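Long-range contacts in acyl-CoA thioester hydrolase ybgC (Escherichia coli K-12, PDB 3GRH), which is a putative outer-membrane thioesterase with the beta-helix fold of the pectinesterase family, yet neither binds pectin nor has pectinesterase activity: residues 274-279 / 294-299; 328-333 / 361-366; 214-219 / 298-303; 193-198 / 210-215. One frame throughout, in Å; residues are numbered along the deposited sequence.

In the fold
All four contacts belong to the parallel beta-helix, at different depths. Interactions 1 and 4 are buried. The first joins neighbouring strands by regular backbone bonds, whereas the fourth sets two oppositely running stretches of chain, 193-196 and 210-212, against each other in the interior and relies on apolar side chains and a buried asparagine. Interaction 2, partly buried, carries the strand ladder of interaction 1 onward, since strands 294-297 and 327-330 are neighbours, and adds, beyond the paired strands, an alanine methyl packed on a phenylalanine face. Interaction 3 is a polar surface contact of loops that continue from the strands of interactions 4 and 1, centred on one arginine that also reaches Asp278 of interaction 1.

Interaction 1 (274-279 / 294-299); sequences YIEGDV and EFRVVN
Tyr274 to Gly277 and Glu294 to Val297 run as adjacent parallel strands, their axes 4.8 Å apart and 16° from exact alignment. Backbone hydrogen bonds of 2.9 to 3.1 Å alternate across the gap: Ile275 N to Glu294 O, Arg296 N to Ile275 O, Gly277 N to Arg296 O and Val298 N to Gly277 O. Each of these carbonyl oxygens also meets a CA-H group of the partner strand. The strands lie on successive coils of the right-handed parallel beta-helix of carbohydrate esterase family 8, so that equivalent positions stack in ladders. On the buried face Ile275 lies alongside Phe295, CD1 to CE1 4.1 Å, and the Phe295 ring stacks on Phe328. On the other face Tyr274, its CG anti to the backbone N (chi1 173°), presents a ring edge to Glu294, CE1 to CD 3.8 Å, with the carboxylate turned 89° to the ring. Tyr274 OH rests against Arg296 CB and gives a short 2.5 Å bond to the anti lone pair of Glu276 OE1, while Glu276 OE2 pairs with Arg245 and Glu276 CG packs on Val298 CG1. Arg296, kinked at chi2 and chi3, reaches back to a salt bridge, NH2 to Glu294 OE2 2.8 Å. A water donates to Asp278 OD2 and Val298 O; the Asp278 side chain is about 8 Å from that of Asp280, the predicted nucleophile.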
# COMPACT_ATOMS: atom_id res chain seq x y z
N TYR A 274 3.08 0.37 10.20
CA TYR A 274 3.98 1.50 10.08
C TYR A 274 4.52 1.47 8.70
O TYR A 274 5.07 0.46 8.32
CB TYR A 274 5.08 1.40 11.09
CG TYR A 274 6.16 2.44 10.95
CD1 TYR A 274 5.99 3.69 11.43
CD2 TYR A 274 7.32 2.16 10.31
CE1 TYR A 274 6.94 4.66 11.27
CE2 TYR A 274 8.30 3.12 10.21
CZ TYR A 274 8.08 4.35 10.64
OH TYR A 274 9.05 5.37 10.56
N ILE A 275 4.41 2.57 7.95
CA ILE A 275 4.88 2.62 6.56
C ILE A 275 5.74 3.85 6.39
O ILE A 275 5.37 4.93 6.83
CB ILE A 275 3.67 2.68 5.61
CG1 ILE A 275 2.78 1.51 5.88
CG2 ILE A 275 4.20 2.68 4.14
CD1 ILE A 275 1.53 1.45 4.93
N GLU A 276 6.95 3.65 5.89
CA GLU A 276 7.97 4.73 5.81
C GLU A 276 8.41 4.86 4.35
O GLU A 276 8.55 3.87 3.65
CB GLU A 276 9.16 4.32 6.65
CG GLU A 276 10.29 5.28 6.74
CD GLU A 276 11.31 4.84 7.77
OE1 GLU A 276 10.99 4.82 9.01
OE2 GLU A 276 12.47 4.55 7.35
N GLY A 277 8.61 6.08 3.91
CA GLY A 277 9.19 6.34 2.62
C GLY A 277 9.34 7.81 2.39
O GLY A 277 9.31 8.60 3.32
N ASP A 278 9.52 8.16 1.12
CA ASP A 278 9.54 9.57 0.75
C ASP A 278 8.59 9.95 -0.38
O ASP A 278 7.61 10.66 -0.17
CB ASP A 278 10.99 10.10 0.51
CG ASP A 278 11.86 9.20 -0.36
OD1 ASP A 278 11.41 8.62 -1.38
OD2 ASP A 278 13.09 9.19 -0.07
N VAL A 279 8.85 9.47 -1.58
CA VAL A 279 8.09 9.80 -2.79
C VAL A 279 7.14 8.66 -3.13
O VAL A 279 7.51 7.54 -3.36
CB VAL A 279 9.06 10.02 -3.93
CG1 VAL A 279 8.33 10.18 -5.29
CG2 VAL A 279 9.91 11.25 -3.63
N GLU A 294 0.59 4.33 10.98
CA GLU A 294 1.47 5.49 10.99
C GLU A 294 2.22 5.57 9.70
O GLU A 294 2.80 4.58 9.20
CB GLU A 294 2.48 5.38 12.13
CG GLU A 294 3.44 6.57 12.17
CD GLU A 294 4.41 6.61 13.35
OE1 GLU A 294 4.36 5.80 14.31
OE2 GLU A 294 5.28 7.50 13.29
N PHE A 295 2.18 6.73 9.09
CA PHE A 295 2.92 7.02 7.89
C PHE A 295 4.02 8.02 8.21
O PHE A 295 3.77 9.06 8.81
CB PHE A 295 1.99 7.61 6.85
CG PHE A 295 0.85 6.74 6.46
CD1 PHE A 295 0.94 5.95 5.41
CD2 PHE A 295 -0.33 6.81 7.14
CE1 PHE A 295 -0.17 5.17 5.04
CE2 PHE A 295 -1.38 5.98 6.83
CZ PHE A 295 -1.26 5.15 5.75
N ARG A 296 5.26 7.66 7.89
CA ARG A 296 6.43 8.52 8.19
C ARG A 296 7.14 8.85 6.91
O ARG A 296 7.55 7.95 6.13
CB ARG A 296 7.40 7.84 9.15
CG ARG A 296 8.71 8.59 9.38
CD ARG A 296 8.59 9.54 10.55
NE ARG A 296 8.22 8.80 11.77
CZ ARG A 296 8.12 9.31 13.00
NH1 ARG A 296 8.39 10.60 13.26
NH2 ARG A 296 7.75 8.51 13.99
N VAL A 297 7.29 10.16 6.69
CA VAL A 297 8.12 10.65 5.60
C VAL A 297 9.52 10.87 6.09
O VAL A 297 9.70 11.60 7.09
CB VAL A 297 7.56 11.98 5.04
CG1 VAL A 297 8.60 12.58 4.03
CG2 VAL A 297 6.28 11.74 4.37
N VAL A 298 10.51 10.31 5.38
CA VAL A 298 11.94 10.46 5.73
C VAL A 298 12.58 11.39 4.73
O VAL A 298 12.13 11.46 3.59
CB VAL A 298 12.68 9.14 5.85
CG1 VAL A 298 12.06 8.30 6.97
CG2 VAL A 298 12.61 8.34 4.54
N ASN A 299 13.61 12.12 5.15
CA ASN A 299 14.27 13.03 4.22
C ASN A 299 15.77 12.74 4.07
O ASN A 299 16.54 13.62 3.66
CB ASN A 299 14.04 14.49 4.60
CG ASN A 299 14.74 14.88 5.84
OD1 ASN A 299 15.15 14.02 6.65
ND2 ASN A 299 14.85 16.19 6.07
O HOH W 1 14.20 10.62 1.76

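Interaction 2 (328-333 / 361-366); sequences FNAFGD and EGFNTA
Ala330 lays its CB over one face of the Phe363 ring, 4.0 Å from the centroid and 20° off the normal, offset toward the rim: a CH-pi contact. The far end of the same ring meets Phe328, whose CB lies 3.9 Å from Phe363 CZ, while Phe328 O and Asn329 N approach the ring at its edge. Beside the aromatic patch a single backbone bond crosses, from Ala330 N to Glu361 O at 3.2 Å. Next to it Gly362 CA makes a CA-H...O contact with Ala330 O at 3.5 Å; a CB on Gly362 would run into Ala330 O, and its positive phi (107°) would crowd one against the preceding carbonyl as well. Strand 327-330 is one rung of the parallel beta-helix, and residues 361-366 form the loop leaving the following rung, 358-359, so the contact prolongs the ladder just after its regular pairing stops. The Phe363 CB starts off away from strand 327-330, but with CG beside its backbone N and anti to the carbonyl carbon (chi1 -67°) the ring turns back onto it. Cut back to alanine, this position would probably lose the face that the Ala330 methyl lies on and open a gap beside Phe328 CB. Further out, Leu338 and Val308 pack against the Phe363 side chain. Asn329 ties the strand to both neighbouring rungs, its OD1 taking a bond from Asn360 ND2 and its ND2 giving one to Glu294 OE2. In the backbone, Asn329 N bonds Phe295 O and Asn329 O receives Val297 N.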
# COMPACT_ATOMS: atom_id res chain seq x y z
N PHE A 328 0.28 10.83 10.65
CA PHE A 328 1.16 11.23 9.57
C PHE A 328 2.27 12.15 10.12
O PHE A 328 1.99 13.13 10.77
CB PHE A 328 0.39 12.02 8.51
CG PHE A 328 -0.66 11.21 7.80
CD1 PHE A 328 -0.39 10.56 6.64
CD2 PHE A 328 -1.88 11.02 8.36
CE1 PHE A 328 -1.32 9.75 6.01
CE2 PHE A 328 -2.80 10.22 7.70
CZ PHE A 328 -2.56 9.61 6.55
N ASN A 329 3.51 11.77 9.94
CA ASN A 329 4.66 12.51 10.47
C ASN A 329 5.69 12.75 9.39
O ASN A 329 6.05 11.86 8.67
CB ASN A 329 5.25 11.70 11.60
CG ASN A 329 4.33 11.62 12.82
OD1 ASN A 329 3.89 12.66 13.30
ND2 ASN A 329 4.06 10.41 13.35
N ALA A 330 6.20 13.97 9.30
CA ALA A 330 7.29 14.27 8.33
C ALA A 330 8.39 15.10 8.96
O ALA A 330 8.09 15.92 9.78
CB ALA A 330 6.73 14.99 7.16
N PHE A 331 9.63 14.85 8.56
CA PHE A 331 10.82 15.57 9.11
C PHE A 331 10.91 17.06 8.71
O PHE A 331 10.47 17.92 9.47
CB PHE A 331 12.13 14.84 8.76
CG PHE A 331 12.27 13.51 9.43
CD1 PHE A 331 11.81 12.38 8.80
CD2 PHE A 331 12.79 13.40 10.71
CE1 PHE A 331 11.90 11.13 9.41
CE2 PHE A 331 12.86 12.15 11.34
CZ PHE A 331 12.43 11.03 10.68
N GLY A 332 11.49 17.34 7.55
CA GLY A 332 11.73 18.69 7.02
C GLY A 332 10.78 19.85 7.32
O GLY A 332 9.86 19.75 8.13
N ASP A 333 11.03 20.97 6.64
CA ASP A 333 10.32 22.21 6.94
C ASP A 333 9.23 22.47 5.90
O ASP A 333 9.39 23.26 4.98
CB ASP A 333 11.31 23.38 6.99
CG ASP A 333 12.30 23.30 8.16
OD1 ASP A 333 11.88 23.36 9.35
OD2 ASP A 333 13.53 23.25 7.90
N GLU A 361 3.68 17.69 12.41
CA GLU A 361 4.51 18.66 11.81
C GLU A 361 5.13 18.07 10.55
O GLU A 361 5.17 16.83 10.32
CB GLU A 361 5.57 19.19 12.79
CG GLU A 361 6.06 20.63 12.46
CD GLU A 361 4.98 21.74 12.57
OE1 GLU A 361 3.77 21.44 12.41
OE2 GLU A 361 5.36 22.93 12.85
N GLY A 362 5.54 19.00 9.71
CA GLY A 362 6.38 18.74 8.59
C GLY A 362 5.71 18.80 7.26
O GLY A 362 6.38 18.62 6.27
N PHE A 363 4.40 18.94 7.22
CA PHE A 363 3.69 18.97 5.94
C PHE A 363 3.46 20.36 5.40
O PHE A 363 3.42 21.34 6.15
CB PHE A 363 2.37 18.20 6.03
CG PHE A 363 2.57 16.75 6.21
CD1 PHE A 363 2.68 15.93 5.12
CD2 PHE A 363 2.67 16.20 7.45
CE1 PHE A 363 2.93 14.57 5.31
CE2 PHE A 363 2.90 14.87 7.64
CZ PHE A 363 3.03 14.06 6.57
N ASN A 364 3.26 20.45 4.08
CA ASN A 364 2.91 21.69 3.40
C ASN A 364 1.43 21.94 3.60
O ASN A 364 0.63 21.27 2.99
CB ASN A 364 3.24 21.56 1.91
CG ASN A 364 3.03 22.87 1.13
OD1 ASN A 364 2.22 23.72 1.49
ND2 ASN A 364 3.78 23.01 0.04
N THR A 365 1.07 22.83 4.51
CA THR A 365 -0.33 22.94 4.86
C THR A 365 -1.12 23.76 3.88
O THR A 365 -2.34 23.57 3.80
CB THR A 365 -0.54 23.51 6.27
OG1 THR A 365 0.05 24.81 6.32
CG2 THR A 365 0.09 22.60 7.31
N ALA A 366 -0.44 24.66 3.15
CA ALA A 366 -1.04 25.48 2.09
C ALA A 366 -1.32 24.72 0.79
O ALA A 366 -2.33 25.00 0.11
CB ALA A 366 -0.17 26.67 1.80

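Interaction 3 (214-219 / 298-303); sequences LGDSVD and VNSRTQ
Arg301 fills the tight half of this contact, running its side chain along the backbone of residues 215-219. Its CG comes to 3.6 Å from Val218 O, and its CD lies 3.8 Å from Gly215 O and 4.0 Å from Val218 CG2, the two side chains slanting past each other. A bend at chi3 (67°) then brings NH1 to Asp219 O at 2.9 Å in a bent hydrogen bond. That donor lies in the plane of the carbonyl, although the oxygen stands 25° out of the guanidinium plane. NH1 also bonds Gly221 O, and NH2 forms a salt bridge with Asp278 OD1, so several partners fix the rotation of the buried guanidinium. The Arg301 side chain is about 8 Å from that of Asp280, the predicted nucleophile. On the solvent side the packing is looser. The exposed Ser300 sets its OG 3.1 Å from Asp216 OD1, and this carboxylate oxygen has a salt bridge to Arg245 NE. A water donates to both Val218 O and Arg301 O, bridging backbones that do not bond directly. Leu214 O takes bonds from both N and OG of Ser217, which shapes the 214-217 turn that presents Asp216. The contact joins two loops of the beta-helix, one between strands 208-212 and 228-230, the other between 294-297 and 307-311, reaching past the ends of the intervening strands 240-243 and 274-277.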
# COMPACT_ATOMS: atom_id res chain seq x y z
N LEU A 214 17.31 -0.78 -0.71
CA LEU A 214 18.04 0.22 -1.55
C LEU A 214 18.31 1.52 -0.76
O LEU A 214 19.45 2.05 -0.74
CB LEU A 214 17.25 0.51 -2.81
CG LEU A 214 17.91 1.27 -3.93
CD1 LEU A 214 18.93 0.34 -4.66
CD2 LEU A 214 16.86 1.81 -4.91
N GLY A 215 17.32 1.96 -0.01
CA GLY A 215 17.52 2.99 0.96
C GLY A 215 18.24 4.19 0.46
O GLY A 215 17.85 4.77 -0.56
N ASP A 216 19.26 4.61 1.21
CA ASP A 216 19.98 5.83 0.86
C ASP A 216 21.25 5.56 0.03
O ASP A 216 22.21 6.40 -0.05
CB ASP A 216 20.26 6.62 2.14
CG ASP A 216 19.00 6.86 3.01
OD1 ASP A 216 17.89 7.26 2.51
OD2 ASP A 216 19.11 6.65 4.25
N SER A 217 21.29 4.43 -0.66
CA SER A 217 22.39 4.07 -1.51
C SER A 217 22.32 4.75 -2.86
O SER A 217 23.26 4.70 -3.67
CB SER A 217 22.53 2.55 -1.69
OG SER A 217 21.51 2.04 -2.51
N VAL A 218 21.18 5.39 -3.13
CA VAL A 218 20.93 6.07 -4.36
C VAL A 218 20.59 7.52 -4.08
O VAL A 218 20.31 7.92 -2.93
CB VAL A 218 19.79 5.36 -5.14
CG1 VAL A 218 20.22 3.94 -5.43
CG2 VAL A 218 18.46 5.36 -4.33
N ASP A 219 20.66 8.32 -5.13
CA ASP A 219 20.35 9.74 -5.06
C ASP A 219 18.89 10.13 -5.06
O ASP A 219 17.99 9.28 -4.87
CB ASP A 219 21.08 10.53 -6.17
CG ASP A 219 20.58 10.24 -7.58
OD1 ASP A 219 19.47 9.77 -7.85
OD2 ASP A 219 21.38 10.50 -8.53
N VAL A 298 10.51 10.31 5.38
CA VAL A 298 11.94 10.46 5.73
C VAL A 298 12.58 11.39 4.73
O VAL A 298 12.13 11.46 3.59
CB VAL A 298 12.68 9.14 5.85
CG1 VAL A 298 12.06 8.30 6.97
CG2 VAL A 298 12.61 8.34 4.54
N ASN A 299 13.61 12.12 5.15
CA ASN A 299 14.27 13.03 4.22
C ASN A 299 15.77 12.74 4.07
O ASN A 299 16.54 13.62 3.66
CB ASN A 299 14.04 14.49 4.60
CG ASN A 299 14.74 14.88 5.84
OD1 ASN A 299 15.15 14.02 6.65
ND2 ASN A 299 14.85 16.19 6.07
N SER A 300 16.15 11.48 4.28
CA SER A 300 17.55 11.06 4.18
C SER A 300 18.01 10.86 2.72
O SER A 300 19.24 10.98 2.40
CB SER A 300 17.78 9.79 4.98
OG SER A 300 16.70 8.91 4.84
N ARG A 301 17.08 10.56 1.83
CA ARG A 301 17.45 10.34 0.44
C ARG A 301 17.17 11.60 -0.38
O ARG A 301 17.96 12.00 -1.24
CB ARG A 301 16.70 9.14 -0.17
CG ARG A 301 17.11 8.81 -1.56
CD ARG A 301 16.18 7.81 -2.13
NE ARG A 301 14.81 8.32 -2.34
CZ ARG A 301 14.33 8.72 -3.51
NH1 ARG A 301 15.12 8.74 -4.59
NH2 ARG A 301 13.07 9.12 -3.62
N THR A 302 16.03 12.22 -0.10
CA THR A 302 15.62 13.45 -0.80
C THR A 302 15.06 14.43 0.19
O THR A 302 14.35 14.07 1.15
CB THR A 302 14.65 13.21 -1.99
OG1 THR A 302 14.26 14.47 -2.57
CG2 THR A 302 13.43 12.47 -1.60
N GLN A 303 15.46 15.69 0.00
CA GLN A 303 14.94 16.74 0.82
C GLN A 303 14.02 17.66 0.03
O GLN A 303 13.50 18.66 0.56
CB GLN A 303 16.11 17.54 1.40
CG GLN A 303 16.87 16.76 2.41
CD GLN A 303 17.32 17.63 3.57
OE1 GLN A 303 17.71 18.78 3.39
NE2 GLN A 303 17.25 17.07 4.78
O HOH W 2 20.28 10.58 -1.79

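Interaction 4 (193-198 / 210-215); sequences SAVFWS and IENTLG
Phe196 and Ile210 meet nearly at right angles in the interior of the parallel beta-helix, where residues 193-196 and 210-212, running 168° apart, face each other without backbone pairing. Ile210 CD1 comes to 3.8 Å from Phe196 CD1 by an oblique approach to the ring, and Ile210 CG2 lies 3.9 Å from Phe196 CB. With CG anti to the backbone N (chi1 -165°), the Phe196 ring reaches Ile210, while Val121, Val123 and Leu228 of neighbouring strands also touch the Phe196 side chain. Val195 points at the other strand by its CG2 branch, 3.6 Å from Glu211 O and 3.8 Å from Asn212 CB. Past this methyl group Asn212 extends its amide toward the 193 end, with ND2 3.2 Å from Ser193 O. The ND2 donates to Val226 O and Leu148 O, so the buried amide ties together three parts of the chain. A leucine here would probably leave those two carbonyls without their donor and free the following turn to shift. The turn is an Asx turn: Asn212 OD1 accepts Leu214 N at 3.2 Å, the donor lying in the plane of the side-chain carbonyl, N-H...O 165°.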
# COMPACT_ATOMS: atom_id res chain seq x y z
N SER A 193 10.18 -4.34 -9.15
CA SER A 193 11.16 -4.00 -8.11
C SER A 193 10.75 -4.45 -6.72
O SER A 193 11.43 -4.17 -5.79
CB SER A 193 11.39 -2.46 -8.06
OG SER A 193 10.20 -1.81 -7.57
N ALA A 194 9.64 -5.16 -6.58
CA ALA A 194 9.17 -5.55 -5.26
C ALA A 194 9.96 -6.62 -4.59
O ALA A 194 10.22 -7.65 -5.23
CB ALA A 194 7.62 -5.93 -5.28
N VAL A 195 10.22 -6.47 -3.30
CA VAL A 195 10.86 -7.54 -2.50
C VAL A 195 9.84 -8.64 -2.23
O VAL A 195 10.12 -9.81 -2.33
CB VAL A 195 11.45 -6.97 -1.17
CG1 VAL A 195 11.99 -8.12 -0.31
CG2 VAL A 195 12.51 -5.90 -1.49
N PHE A 196 8.66 -8.24 -1.77
CA PHE A 196 7.57 -9.14 -1.43
C PHE A 196 6.46 -8.81 -2.40
O PHE A 196 5.96 -7.69 -2.42
CB PHE A 196 7.12 -8.89 0.03
CG PHE A 196 6.30 -9.93 0.60
CD1 PHE A 196 6.79 -10.77 1.62
CD2 PHE A 196 5.07 -10.16 0.15
CE1 PHE A 196 6.02 -11.74 2.14
CE2 PHE A 196 4.27 -11.24 0.68
CZ PHE A 196 4.80 -12.00 1.68
N TRP A 197 6.08 -9.79 -3.21
CA TRP A 197 5.01 -9.60 -4.21
C TRP A 197 4.06 -10.74 -4.10
O TRP A 197 4.41 -11.88 -4.21
CB TRP A 197 5.62 -9.61 -5.58
CG TRP A 197 4.71 -9.56 -6.75
CD1 TRP A 197 3.39 -9.23 -6.76
CD2 TRP A 197 5.06 -9.80 -8.13
NE1 TRP A 197 2.90 -9.31 -8.03
CE2 TRP A 197 3.89 -9.71 -8.87
CE3 TRP A 197 6.22 -10.25 -8.76
CZ2 TRP A 197 3.86 -9.92 -10.24
CZ3 TRP A 197 6.20 -10.38 -10.11
CH2 TRP A 197 5.05 -10.25 -10.83
N SER A 198 2.83 -10.37 -3.78
CA SER A 198 1.74 -11.35 -3.67
C SER A 198 0.65 -11.13 -4.66
O SER A 198 0.25 -10.01 -4.86
CB SER A 198 1.16 -11.28 -2.31
OG SER A 198 0.06 -12.18 -2.13
N ILE A 210 9.02 -5.73 6.24
CA ILE A 210 9.39 -5.93 4.81
C ILE A 210 10.04 -4.64 4.32
O ILE A 210 9.51 -3.58 4.53
CB ILE A 210 8.22 -6.23 3.93
CG1 ILE A 210 7.57 -7.58 4.31
CG2 ILE A 210 8.71 -6.26 2.48
CD1 ILE A 210 6.12 -7.76 3.84
N GLU A 211 11.27 -4.75 3.78
CA GLU A 211 12.08 -3.55 3.47
C GLU A 211 12.69 -3.77 2.08
O GLU A 211 13.27 -4.81 1.81
CB GLU A 211 13.15 -3.34 4.54
CG GLU A 211 14.01 -2.12 4.34
CD GLU A 211 14.84 -1.72 5.52
OE1 GLU A 211 14.25 -1.60 6.63
OE2 GLU A 211 16.05 -1.46 5.33
N ASN A 212 12.58 -2.76 1.24
CA ASN A 212 13.48 -2.63 0.08
C ASN A 212 14.68 -1.82 0.54
O ASN A 212 14.54 -0.66 0.88
CB ASN A 212 12.79 -2.08 -1.14
CG ASN A 212 13.59 -2.24 -2.37
OD1 ASN A 212 14.79 -1.97 -2.32
ND2 ASN A 212 12.96 -2.56 -3.52
N THR A 213 15.77 -2.54 0.66
CA THR A 213 16.95 -2.05 1.38
C THR A 213 17.80 -1.15 0.46
O THR A 213 18.90 -0.70 0.86
CB THR A 213 17.75 -3.21 1.93
OG1 THR A 213 18.08 -4.13 0.87
CG2 THR A 213 16.95 -4.03 2.93
N LEU A 214 17.31 -0.78 -0.71
CA LEU A 214 18.04 0.22 -1.55
C LEU A 214 18.31 1.52 -0.76
O LEU A 214 19.45 2.05 -0.74
CB LEU A 214 17.25 0.51 -2.81
CG LEU A 214 17.91 1.27 -3.93
CD1 LEU A 214 18.93 0.34 -4.66
CD2 LEU A 214 16.86 1.81 -4.91
N GLY A 215 17.32 1.96 -0.01
CA GLY A 215 17.52 2.99 0.96
C GLY A 215 18.24 4.19 0.46
O GLY A 215 17.85 4.77 -0.56